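Local atomic coordinates of ribokinase (PDB entry 3RY7), a protein that catalyses the ATP- and magnesium-dependent phosphorylation of D-ribose at O-5, giving D-ribose 5-phosphate for nucleotide and amino-acid synthesis or the pentose phosphate pathway. Residues A[263-267]-A[268-272]; A[273-276]-A[277-281]. One frame throughout, in Å; residues are numbered along the deposited sequence.

Interaction 1. Residues A[263-267]-A[268-272]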
loop_
_atom_site.group_PDB
_atom_site.type_symbol
_atom_site.label_atom_id
_atom_site.label_comp_id
_atom_site.label_asym_id
_atom_site.label_seq_id
_atom_site.Cartn_x
_atom_site.Cartn_y
_atom_site.Cartn_z
ATOM N N ARG A 263 -0.663 23.300 9.383
ATOM C CA ARG A 263 -1.754 23.550 10.312
ATOM C C ARG A 263 -1.450 24.694 11.296
ATOM O O ARG A 263 -2.370 25.324 11.827
ATOM C CB ARG A 263 -2.066 22.250 11.066
ATOM C CG ARG A 263 -3.060 22.374 12.210
ATOM C CD ARG A 263 -4.337 23.054 11.749
ATOM N NE ARG A 263 -5.060 22.270 10.755
ATOM C CZ ARG A 263 -6.076 21.457 11.043
ATOM N NH1 ARG A 263 -6.486 21.314 12.303
ATOM N NH2 ARG A 263 -6.684 20.790 10.063
ATOM N N LEU A 264 -0.165 24.964 11.523
ATOM C CA LEU A 264 0.261 25.976 12.494
ATOM C C LEU A 264 -0.191 27.372 12.107
ATOM O O LEU A 264 0.055 27.819 10.985
ATOM C CB LEU A 264 1.781 26.000 12.607
ATOM C CG LEU A 264 2.394 25.919 14.004
ATOM C CD1 LEU A 264 3.785 26.525 13.985
ATOM C CD2 LEU A 264 1.527 26.577 15.069
ATOM N N ASN A 265 -0.846 28.067 13.032
ATOM C CA ASN A 265 -1.159 29.479 12.817
ATOM C C ASN A 265 0.114 30.291 12.961
ATOM O O ASN A 265 1.036 29.880 13.674
ATOM C CB ASN A 265 -2.217 29.969 13.813
ATOM C CG ASN A 265 -3.591 29.398 13.530
ATOM O OD1 ASN A 265 -3.867 28.930 12.420
ATOM N ND2 ASN A 265 -4.468 29.440 14.532
ATOM N N LYS A 266 0.186 31.433 12.288
ATOM C CA LYS A 266 1.375 32.272 12.393
ATOM C C LYS A 266 1.648 32.646 13.844
ATOM O O LYS A 266 2.792 32.642 14.292
ATOM C CB LYS A 266 1.229 33.531 11.543
ATOM C CG LYS A 266 2.155 33.613 10.329
ATOM C CD LYS A 266 3.643 33.691 10.695
ATOM C CE LYS A 266 4.358 34.705 9.788
ATOM N NZ LYS A 266 5.837 34.666 9.970
ATOM N N SER A 267 0.571 32.948 14.564
ATOM C CA SER A 267 0.616 33.336 15.972
ATOM C C SER A 267 1.093 32.204 16.873
ATOM O O SER A 267 1.436 32.435 18.040
ATOM C CB SER A 267 -0.782 33.767 16.427
ATOM O OG SER A 267 -1.743 32.769 16.107
ATOM N N GLN A 268 1.105 30.985 16.327
ATOM C CA GLN A 268 1.447 29.784 17.085
ATOM C C GLN A 268 0.562 29.583 18.326
ATOM O O GLN A 268 1.010 29.039 19.345
ATOM C CB GLN A 268 2.930 29.785 17.473
ATOM C CG GLN A 268 3.899 29.638 16.293
ATOM C CD GLN A 268 5.342 29.477 16.753
ATOM O OE1 GLN A 268 6.239 30.174 16.268
ATOM N NE2 GLN A 268 5.573 28.561 17.697
ATOM N N ASP A 269 -0.693 30.017 18.236
ATOM C CA ASP A 269 -1.624 29.896 19.365
ATOM C C ASP A 269 -2.264 28.504 19.413
ATOM O O ASP A 269 -2.979 28.173 20.359
ATOM C CB ASP A 269 -2.698 30.995 19.307
ATOM C CG ASP A 269 -3.526 30.944 18.021
ATOM O OD1 ASP A 269 -4.158 31.963 17.653
ATOM O OD2 ASP A 269 -3.543 29.879 17.368
ATOM N N ASN A 270 -1.984 27.696 18.389
ATOM C CA ASN A 270 -2.555 26.359 18.244
ATOM C C ASN A 270 -1.495 25.265 18.123
ATOM O O ASN A 270 -1.627 24.347 17.319
ATOM C CB ASN A 270 -3.477 26.304 17.028
ATOM C CG ASN A 270 -2.713 26.373 15.721
ATOM O OD1 ASN A 270 -1.685 27.045 15.623
ATOM N ND2 ASN A 270 -3.211 25.681 14.707
ATOM N N LEU A 271 -0.448 25.368 18.928
ATOM C CA LEU A 271 0.609 24.367 18.928
ATOM C C LEU A 271 0.078 22.943 19.102
ATOM O O LEU A 271 0.413 22.063 18.318
ATOM C CB LEU A 271 1.641 24.668 20.018
ATOM C CG LEU A 271 2.933 25.319 19.520
ATOM C CD1 LEU A 271 2.644 26.150 18.302
ATOM C CD2 LEU A 271 3.596 26.174 20.599
ATOM N N ALA A 272 -0.728 22.715 20.138
ATOM C CA ALA A 272 -1.225 21.367 20.426
ATOM C C ALA A 272 -2.156 20.818 19.327
ATOM O O ALA A 272 -2.090 19.640 18.992
ATOM C CB ALA A 272 -1.907 21.317 21.804
HETATM O O HOH W 1 5.498 31.896 14.211
#
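The carboxamides of Asn265 and Asn270 lie stacked, their planes 15° apart, in the connection between helix 252-263 and helix 271-283 of this pfkB-family kinase. A type I beta turn from Asn265 to Gln268, closed by Gln268 N to Asn265 O at 2.9 Å, reverses the chain here so that one helix folds back beside the other. One face of the Asn270 amide is covered by Asn265, and both ends of its edge are engaged by backbone. At one end ND2 donates to Arg263 O at 3.0 Å, the acceptor lying in the amide plane; at the other OD1 accepts Asn265 N at 2.9 Å in a nearly straight bond. Two backbone bonds of opposite sense thus fix the rotation of the amide, and a single side chain ties down the end of the preceding helix. Its CG sits between backbone N and carbonyl carbon (chi1 71°), which turns the amide back over the chain before it. Asn270 holds the N-cap position of the next helix but makes no capping bond; its amide serves this bridge, and ND2 has a further weak bond to Asp273.

Asn265 ND2 reaches the syn lone pair of Asp269 OD2, the amide and carboxylate standing 79° apart, while Ser267 OG makes a weak bond to Asp269 OD1. On the inner side the leucines meet through Leu264 CD2 and Leu271 CD1, tightly at 3.4 Å. Gln268 NE2 is taken by Thr218, and a water donates to both Gln268 OE1 and Lys266 O, 2.8 Å from each.

Interaction 2. Residues A[273-276]-A[277-281]; sequences DAID and FGNKA
Asp276 and Lys280, one helical turn apart, form the ionic part of this contact on helix 271-283. The carboxylate oxygen Asp276 OD1 lies 3.4 Å from Lys280 NZ, a salt bridge at the long end of the range, and comes still nearer to the methylene CE of Lys280, at 3.2 Å. Asp276 CG is anti to its own N (chi1 179°), which stands the carboxylate out from the helix; the lysine chain, extended beyond CG, runs back towards it and brings its end across to OD1 at a slant. The other oxygen, OD2, is hydrogen-bonded to Tyr242, and the carboxylate is therefore held by two different partners.

The backbone bonds are those of a regular alpha-helix, each N reaching the carbonyl four residues back. Phe277 N to Asp273 O is almost straight (178°) at 2.9 Å, and Lys280 N meets Asp276 O at the same distance. Gly278 N and Asn279 N continue the ladder to Ala274 O and Ile275 O.

Apolar and mixed packing occupies the other faces. Ile275 and Asn279 run side by side in the same direction, with Ile275 CG2 3.7 Å from Asn279 ND2. Ile275 rests on Phe260 and on strand 228-231, whereas Phe277, Lys280 and Ala281 touch Val301 of the second subunit.

Asn279 is probably an ATP-binding residue. Its amide, with CG beside the backbone N (chi1 -83°), is flanked by the Ile275 methyl and hydrogen-bonded through ND2 to Thr228, a chemistry consistent with a strand residue helping to orient a group of the probable nucleotide site.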
loop_
_atom_site.group_PDB
_atom_site.type_symbol
_atom_site.label_atom_id
_atom_site.label_comp_id
_atom_site.label_asym_id
_atom_site.label_seq_id
_atom_site.Cartn_x
_atom_site.Cartn_y
_atom_site.Cartn_z
ATOM N N ASP A 273 -3.016 21.674 18.781
ATOM C CA ASP A 273 -3.888 21.275 17.677
ATOM C C ASP A 273 -3.080 20.902 16.425
ATOM O O ASP A 273 -3.345 19.880 15.770
ATOM C CB ASP A 273 -4.877 22.401 17.358
ATOM C CG ASP A 273 -5.525 22.247 15.988
ATOM O OD1 ASP A 273 -5.490 23.237 15.227
ATOM O OD2 ASP A 273 -6.058 21.152 15.666
ATOM N N ALA A 274 -2.095 21.737 16.096
ATOM C CA ALA A 274 -1.228 21.479 14.955
ATOM C C ALA A 274 -0.431 20.193 15.161
ATOM O O ALA A 274 -0.237 19.422 14.231
ATOM C CB ALA A 274 -0.285 22.684 14.703
ATOM N N ILE A 275 0.026 19.956 16.382
ATOM C CA ILE A 275 0.764 18.735 16.681
ATOM C C ILE A 275 -0.126 17.484 16.585
ATOM O O ILE A 275 0.333 16.401 16.184
ATOM C CB ILE A 275 1.443 18.822 18.056
ATOM C CG1 ILE A 275 2.583 19.854 17.997
ATOM C CG2 ILE A 275 1.949 17.451 18.497
ATOM C CD1 ILE A 275 3.344 20.005 19.290
ATOM N N ASP A 276 -1.399 17.656 16.940
ATOM C CA ASP A 276 -2.393 16.595 16.829
ATOM C C ASP A 276 -2.609 16.217 15.366
ATOM O O ASP A 276 -2.513 15.045 14.984
ATOM C CB ASP A 276 -3.721 17.048 17.435
ATOM C CG ASP A 276 -4.799 15.987 17.312
ATOM O OD1 ASP A 276 -5.782 16.194 16.558
ATOM O OD2 ASP A 276 -4.635 14.934 17.956
ATOM N N PHE A 277 -2.915 17.228 14.560
ATOM C CA PHE A 277 -3.065 17.075 13.120
ATOM C C PHE A 277 -1.835 16.444 12.460
ATOM O O PHE A 277 -1.968 15.608 11.567
ATOM C CB PHE A 277 -3.337 18.429 12.495
ATOM C CG PHE A 277 -3.568 18.383 11.012
ATOM C CD1 PHE A 277 -4.852 18.218 10.500
ATOM C CD2 PHE A 277 -2.511 18.537 10.122
ATOM C CE1 PHE A 277 -5.081 18.191 9.126
ATOM C CE2 PHE A 277 -2.729 18.512 8.748
ATOM C CZ PHE A 277 -4.020 18.342 8.252
ATOM N N GLY A 278 -0.646 16.851 12.899
ATOM C CA GLY A 278 0.590 16.286 12.386
ATOM C C GLY A 278 0.700 14.810 12.721
ATOM O O GLY A 278 1.149 14.001 11.907
ATOM N N ASN A 279 0.304 14.458 13.939
ATOM C CA ASN A 279 0.343 13.070 14.372
ATOM C C ASN A 279 -0.714 12.222 13.654
ATOM O O ASN A 279 -0.495 11.034 13.414
ATOM C CB ASN A 279 0.226 12.963 15.895
ATOM C CG ASN A 279 1.568 13.169 16.605
ATOM O OD1 ASN A 279 2.620 12.737 16.119
ATOM N ND2 ASN A 279 1.530 13.820 17.770
ATOM N N LYS A 280 -1.840 12.840 13.289
ATOM C CA LYS A 280 -2.834 12.165 12.458
ATOM C C LYS A 280 -2.226 11.825 11.105
ATOM O O LYS A 280 -2.113 10.648 10.740
ATOM C CB LYS A 280 -4.091 13.018 12.256
ATOM C CG LYS A 280 -5.101 12.935 13.399
ATOM C CD LYS A 280 -6.240 13.925 13.196
ATOM C CE LYS A 280 -7.061 14.115 14.474
ATOM N NZ LYS A 280 -8.121 15.165 14.323
ATOM N N ALA A 281 -1.831 12.865 10.371
ATOM C CA ALA A 281 -1.246 12.699 9.046
ATOM C C ALA A 281 -0.216 11.590 9.077
ATOM O O ALA A 281 -0.243 10.681 8.253
ATOM C CB ALA A 281 -0.619 13.994 8.581
#

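Overall arrangement
Interaction 1 lies towards the surface, where the turn leaves helix 252-263 and enters helix 271-283; interaction 2 is a more buried stretch of the latter helix. The centres of the two contacts are about 11 Å apart. Side-chain amides and a carboxylate do most of the bonding in the turn, where the chain has left the helix, whereas main-chain bonds carry interaction 2 and its one salt bridge is an addition. Arg263 joins the two: it makes a cation-pi contact with Phe277, a long, weak ion pair with Asp273, and packs its CG on Ala274. Interaction 2 contains a probable ATP-site residue and packs on Val301 of the second subunit.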